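Local coordinates for protein geranylgeranyl pyrophosphate synthetase (Pyrococcus horikoshii, PDB 1WY0) that probably condenses isopentenyl diphosphate with an allylic diphosphate to make geranylgeranyl diphosphate, the C20 precursor of archaeal membrane lipids, at residues 51-56 with 184-189; 178-183 with 206-211. All blocks are in the same frame, centred on the assembly; numbering follows the deposited sequence.

Interaction 1: 51-56 with 184-189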
loop_
_atom_site.group_PDB
_atom_site.type_symbol
_atom_site.label_atom_id
_atom_site.label_comp_id
_atom_site.label_asym_id
_atom_site.label_seq_id
_atom_site.Cartn_x
_atom_site.Cartn_y
_atom_site.Cartn_z
ATOM N N PRO A 51 12.049 8.315 -12.817
ATOM C CA PRO A 51 13.021 7.271 -13.147
ATOM C C PRO A 51 14.211 7.890 -13.889
ATOM O O PRO A 51 15.359 7.499 -13.683
ATOM C CB PRO A 51 12.220 6.323 -14.037
ATOM C CG PRO A 51 10.821 6.497 -13.558
ATOM C CD PRO A 51 10.721 7.985 -13.361
ATOM N N PHE A 52 13.927 8.860 -14.752
ATOM C CA PHE A 52 14.975 9.541 -15.505
ATOM C C PHE A 52 15.973 10.174 -14.546
ATOM O O PHE A 52 17.176 10.149 -14.781
ATOM C CB PHE A 52 14.382 10.635 -16.404
ATOM C CG PHE A 52 15.404 11.330 -17.271
ATOM C CD1 PHE A 52 15.992 10.670 -18.345
ATOM C CD2 PHE A 52 15.788 12.638 -17.005
ATOM C CE1 PHE A 52 16.943 11.305 -19.139
ATOM C CE2 PHE A 52 16.740 13.284 -17.793
ATOM C CZ PHE A 52 17.318 12.614 -18.865
ATOM N N VAL A 53 15.471 10.741 -13.458
ATOM C CA VAL A 53 16.344 11.369 -12.485
ATOM C C VAL A 53 17.210 10.309 -11.831
ATOM O O VAL A 53 18.366 10.561 -11.485
ATOM C CB VAL A 53 15.521 12.123 -11.430
ATOM C CG1 VAL A 53 16.413 12.606 -10.290
ATOM C CG2 VAL A 53 14.838 13.300 -12.092
ATOM N N VAL A 54 16.658 9.113 -11.678
ATOM C CA VAL A 54 17.401 8.023 -11.074
ATOM C C VAL A 54 18.608 7.664 -11.946
ATOM O O VAL A 54 19.755 7.835 -11.534
ATOM C CB VAL A 54 16.519 6.761 -10.904
ATOM C CG1 VAL A 54 17.341 5.636 -10.309
ATOM C CG2 VAL A 54 15.319 7.070 -10.004
ATOM N N LEU A 55 18.334 7.165 -13.148
ATOM C CA LEU A 55 19.383 6.765 -14.083
ATOM C C LEU A 55 20.340 7.907 -14.409
ATOM O O LEU A 55 21.540 7.692 -14.530
ATOM C CB LEU A 55 18.763 6.224 -15.378
ATOM C CG LEU A 55 17.761 5.082 -15.186
ATOM C CD1 LEU A 55 17.235 4.616 -16.534
ATOM C CD2 LEU A 55 18.427 3.937 -14.447
ATOM N N THR A 56 19.814 9.117 -14.551
ATOM C CA THR A 56 20.659 10.263 -14.857
ATOM C C THR A 56 21.535 10.623 -13.665
ATOM O O THR A 56 22.662 11.087 -13.839
ATOM C CB THR A 56 19.828 11.504 -15.252
ATOM O OG1 THR A 56 19.004 11.191 -16.380
ATOM C CG2 THR A 56 20.743 12.659 -15.627
ATOM N N ALA A 184 14.348 11.245 -3.295
ATOM C CA ALA A 184 14.708 9.836 -3.285
ATOM C C ALA A 184 15.192 9.374 -4.651
ATOM O O ALA A 184 16.073 8.532 -4.744
ATOM C CB ALA A 184 13.523 9.000 -2.851
ATOM N N SER A 185 14.600 9.919 -5.709
ATOM C CA SER A 185 14.978 9.571 -7.069
ATOM C C SER A 185 16.454 9.906 -7.307
ATOM O O SER A 185 17.234 9.063 -7.751
ATOM C CB SER A 185 14.113 10.345 -8.072
ATOM O OG SER A 185 12.737 10.058 -7.905
ATOM N N ALA A 186 16.826 11.145 -7.013
ATOM C CA ALA A 186 18.216 11.562 -7.183
ATOM C C ALA A 186 19.148 10.842 -6.205
ATOM O O ALA A 186 20.211 10.348 -6.556
ATOM C CB ALA A 186 18.295 13.071 -6.952
ATOM N N LYS A 187 18.730 10.830 -4.927
ATOM C CA LYS A 187 19.570 10.228 -3.899
ATOM C C LYS A 187 19.863 8.752 -4.183
ATOM O O LYS A 187 20.940 8.237 -3.912
ATOM C CB LYS A 187 18.853 10.377 -2.558
ATOM C CG LYS A 187 19.566 9.625 -1.436
ATOM C CD LYS A 187 18.956 9.917 -0.064
ATOM C CE LYS A 187 20.017 10.163 1.011
ATOM N NZ LYS A 187 19.757 11.438 1.675
ATOM N N VAL A 188 18.839 8.050 -4.706
ATOM C CA VAL A 188 19.031 6.637 -5.015
ATOM C C VAL A 188 19.900 6.448 -6.259
ATOM O O VAL A 188 20.575 5.440 -6.428
ATOM C CB VAL A 188 17.661 5.995 -5.236
ATOM C CG1 VAL A 188 17.817 4.728 -6.076
ATOM C CG2 VAL A 188 17.033 5.636 -3.903
ATOM N N GLY A 189 19.856 7.439 -7.140
ATOM C CA GLY A 189 20.665 7.374 -8.337
ATOM C C GLY A 189 22.114 7.400 -7.902
ATOM O O GLY A 189 22.890 6.509 -8.243
#

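Interaction 2: 178-183 with 206-211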
loop_
_atom_site.group_PDB
_atom_site.type_symbol
_atom_site.label_atom_id
_atom_site.label_comp_id
_atom_site.label_asym_id
_atom_site.label_seq_id
_atom_site.Cartn_x
_atom_site.Cartn_y
_atom_site.Cartn_z
ATOM N N THR A 178 5.355 15.606 -2.608
ATOM C CA THR A 178 6.069 15.481 -3.878
ATOM C C THR A 178 7.594 15.514 -3.710
ATOM O O THR A 178 8.341 14.828 -4.396
ATOM C CB THR A 178 5.622 16.629 -4.785
ATOM O OG1 THR A 178 5.792 17.864 -4.092
ATOM C CG2 THR A 178 4.144 16.467 -5.157
ATOM N N GLY A 179 8.053 16.383 -2.788
ATOM C CA GLY A 179 9.493 16.577 -2.620
ATOM C C GLY A 179 10.225 15.278 -2.270
ATOM O O GLY A 179 11.284 14.969 -2.800
ATOM N N ALA A 180 9.652 14.533 -1.306
ATOM C CA ALA A 180 10.339 13.348 -0.797
ATOM C C ALA A 180 10.723 12.362 -1.906
ATOM O O ALA A 180 11.852 11.895 -2.001
ATOM C CB ALA A 180 9.424 12.660 0.219
ATOM N N LEU A 181 9.721 12.012 -2.735
ATOM C CA LEU A 181 9.967 11.017 -3.775
ATOM C C LEU A 181 10.961 11.516 -4.829
ATOM O O LEU A 181 11.704 10.750 -5.429
ATOM C CB LEU A 181 8.633 10.672 -4.438
ATOM C CG LEU A 181 8.685 9.348 -5.206
ATOM C CD1 LEU A 181 9.081 8.174 -4.310
ATOM C CD2 LEU A 181 7.342 8.975 -5.834
ATOM N N PHE A 182 10.937 12.822 -5.052
ATOM C CA PHE A 182 11.839 13.385 -6.036
ATOM C C PHE A 182 13.245 13.303 -5.476
ATOM O O PHE A 182 14.172 12.885 -6.161
ATOM C CB PHE A 182 11.478 14.833 -6.351
ATOM C CG PHE A 182 11.282 15.092 -7.816
ATOM C CD1 PHE A 182 10.040 14.908 -8.407
ATOM C CD2 PHE A 182 12.349 15.485 -8.614
ATOM C CE1 PHE A 182 9.859 15.108 -9.769
ATOM C CE2 PHE A 182 12.181 15.689 -9.987
ATOM C CZ PHE A 182 10.935 15.498 -10.561
ATOM N N GLU A 183 13.397 13.683 -4.215
ATOM C CA GLU A 183 14.702 13.629 -3.565
ATOM C C GLU A 183 15.227 12.195 -3.598
ATOM O O GLU A 183 16.401 11.955 -3.891
ATOM C CB GLU A 183 14.588 14.092 -2.116
ATOM C CG GLU A 183 15.795 13.735 -1.269
ATOM C CD GLU A 183 15.650 14.191 0.157
ATOM O OE1 GLU A 183 15.597 13.325 1.040
ATOM O OE2 GLU A 183 15.572 15.410 0.405
ATOM N N TRP A 206 19.055 18.644 -4.573
ATOM C CA TRP A 206 18.532 19.014 -5.885
ATOM C C TRP A 206 17.160 18.388 -6.148
ATOM O O TRP A 206 16.265 18.995 -6.717
ATOM C CB TRP A 206 19.534 18.547 -6.941
ATOM C CG TRP A 206 19.029 18.847 -8.296
ATOM C CD1 TRP A 206 19.281 20.011 -9.055
ATOM C CD2 TRP A 206 18.231 17.975 -9.133
ATOM N NE1 TRP A 206 18.726 19.958 -10.294
ATOM C CE2 TRP A 206 18.030 18.648 -10.363
ATOM C CE3 TRP A 206 17.673 16.711 -8.944
ATOM C CZ2 TRP A 206 17.288 18.050 -11.365
ATOM C CZ3 TRP A 206 16.931 16.113 -9.951
ATOM C CH2 TRP A 206 16.732 16.791 -11.165
ATOM N N GLY A 207 17.027 17.106 -5.750
ATOM C CA GLY A 207 15.753 16.420 -5.949
ATOM C C GLY A 207 14.654 17.027 -5.076
ATOM O O GLY A 207 13.525 17.249 -5.496
ATOM N N ARG A 208 15.014 17.259 -3.803
ATOM C CA ARG A 208 14.060 17.860 -2.880
ATOM C C ARG A 208 13.525 19.189 -3.420
ATOM O O ARG A 208 12.328 19.449 -3.456
ATOM C CB ARG A 208 14.779 18.090 -1.552
ATOM C CG ARG A 208 13.809 18.327 -0.396
ATOM C CD ARG A 208 12.766 17.211 -0.289
ATOM N NE ARG A 208 12.323 17.054 1.098
ATOM C CZ ARG A 208 12.414 15.826 1.639
ATOM N NH1 ARG A 208 12.904 14.824 0.931
ATOM N NH2 ARG A 208 11.959 15.615 2.877
ATOM N N ASN A 209 14.474 20.057 -3.819
ATOM C CA ASN A 209 14.106 21.389 -4.286
ATOM C C ASN A 209 13.320 21.350 -5.600
ATOM O O ASN A 209 12.386 22.109 -5.821
ATOM C CB ASN A 209 15.394 22.188 -4.481
ATOM C CG ASN A 209 15.772 22.852 -3.184
ATOM O OD1 ASN A 209 15.099 23.756 -2.699
ATOM N ND2 ASN A 209 16.894 22.382 -2.612
ATOM N N VAL A 210 13.728 20.492 -6.526
ATOM C CA VAL A 210 13.059 20.415 -7.811
ATOM C C VAL A 210 11.650 19.861 -7.612
ATOM O O VAL A 210 10.683 20.396 -8.150
ATOM C CB VAL A 210 13.849 19.521 -8.792
ATOM C CG1 VAL A 210 13.002 19.192 -10.012
ATOM C CG2 VAL A 210 15.103 20.238 -9.227
ATOM N N GLY A 211 11.543 18.798 -6.821
ATOM C CA GLY A 211 10.247 18.202 -6.554
ATOM C C GLY A 211 9.250 19.218 -6.029
ATOM O O GLY A 211 8.098 19.258 -6.467
#

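Interaction 1: 51-56 with 184-189
The carbonyl oxygen of Ser185 is gripped from both helices. Within its own helix it accepts the backbone N-H of Gly189. From the facing helix, Val54 CA comes to 3.5 Å from Ser185 O in a CA-H...O contact with an angle of 149° at the hydrogen. Val54 CG2 adds a methyl at 3.6 Å from Ser185 O. One turn on, the roles reverse in a more bent contact, Gly189 CA lying 3.4 Å from Val54 O. This needs the glycine: a CB on Gly189 would clash with Val54 O, and without one the CA atoms of Val54 and Gly189 stand just 4.3 Å apart. The segment axes come within 7.2 Å and run nearly parallel, 23° apart, a close helix packing in which backbone meets backbone through small residues. Thr58 OG1 lies within hydrogen-bonding distance of both Val54 O and Gly189 O, across the two helices, and its single proton can serve only one fully at a time.

Side chains fill in on both flanks. Val53 CG1, anti to its backbone N (chi1 171°), reaches Ala186 N at 3.6 Å and also touches the CB atoms of Ser185 and Ala186. On the other flank Val54 CG1 meets Val188 CG1 more loosely, at 4.4 Å. Ser185 presents its CB to the two valines, while its OG is hydrogen-bonded to Leu181 O in its own helix.

The contact lies buried in the all-helical polyprenyl synthetase fold: helix 69-90 touches Val54 and Ser185, helix 197-224 packs on Val53 and Ala186 with Trp206 and Leu203, and helix 132-159 meets Val188.

Interaction 2: 178-183 with 206-211
Glu183 and Arg208 form the polar side of this contact, a salt bridge with Glu183 OE2 2.8 Å from Arg208 NH1. The carboxylate and guanidinium planes are only 19° apart, yet OE2 approaches the guanidinium obliquely. Arg208 bends at chi2 (53°), which brings its CD to 3.7 Å from Gly179 O, and the guanidinium lays one face over the backbone N of Ala180. Arg208 NH1 lies 3.4 Å from Ala180 CA, and Glu183 CB sits at the edge of the guanidinium, in its plane.

On the apolar side, Phe182 CG is 3.5 Å from Gly211 CA and Phe182 CB is 3.3 Å from Gly207 O, while Phe182 CE2 meets Val210 CG1 at 3.6 Å. Glycines spaced four apart, Gly207 and Gly211, form a GxxxG pattern along this face. A CB on either would clash with Phe182, and the CA atoms of Glu183 and Gly207 are 3.8 Å apart. The segment axes approach to 6.9 Å with their directions 143° apart, as the two arms of a helical hairpin: helices 167-193 and 197-224 follow one another in the all-alpha isoprenoid synthase fold.

A second shell sets the arginine: Arg208 NH2 makes a salt bridge to Glu148, and Arg208 NE a weak hydrogen bond to Ser175 OG. An alanine in place of Arg208 would probably leave the carboxylates of Glu183 and Glu148 without their shared cation and open a gap beside Ala180. Farther out, Val49 and Arg50 touch Phe182, and Val210 CG2 lies over one face of the Trp206 ring, toward its rim; Trp206 NE1 is hydrogen-bonded to Asn315 OD1.

In the fold
Both interactions lie in the buried interior and share helix 167-193, which offers different turns to helix 49-57 and to helix 197-224. They adjoin each other: Val53 CG1 of interaction 1 packs on Trp206 CZ3 of interaction 2 at 3.6 Å, and Val53 CG2 also meets the ring of Phe182. Interaction 1 joins helices distant in sequence, nearly parallel, and is apolar apart from backbone carbonyls; all its touching residues are buried. Interaction 2 joins consecutive helices running roughly antiparallel, buries more surface, lies nearer the chain centre, and adds a charged pair at partly exposed positions. Glycine permits the close approach in both.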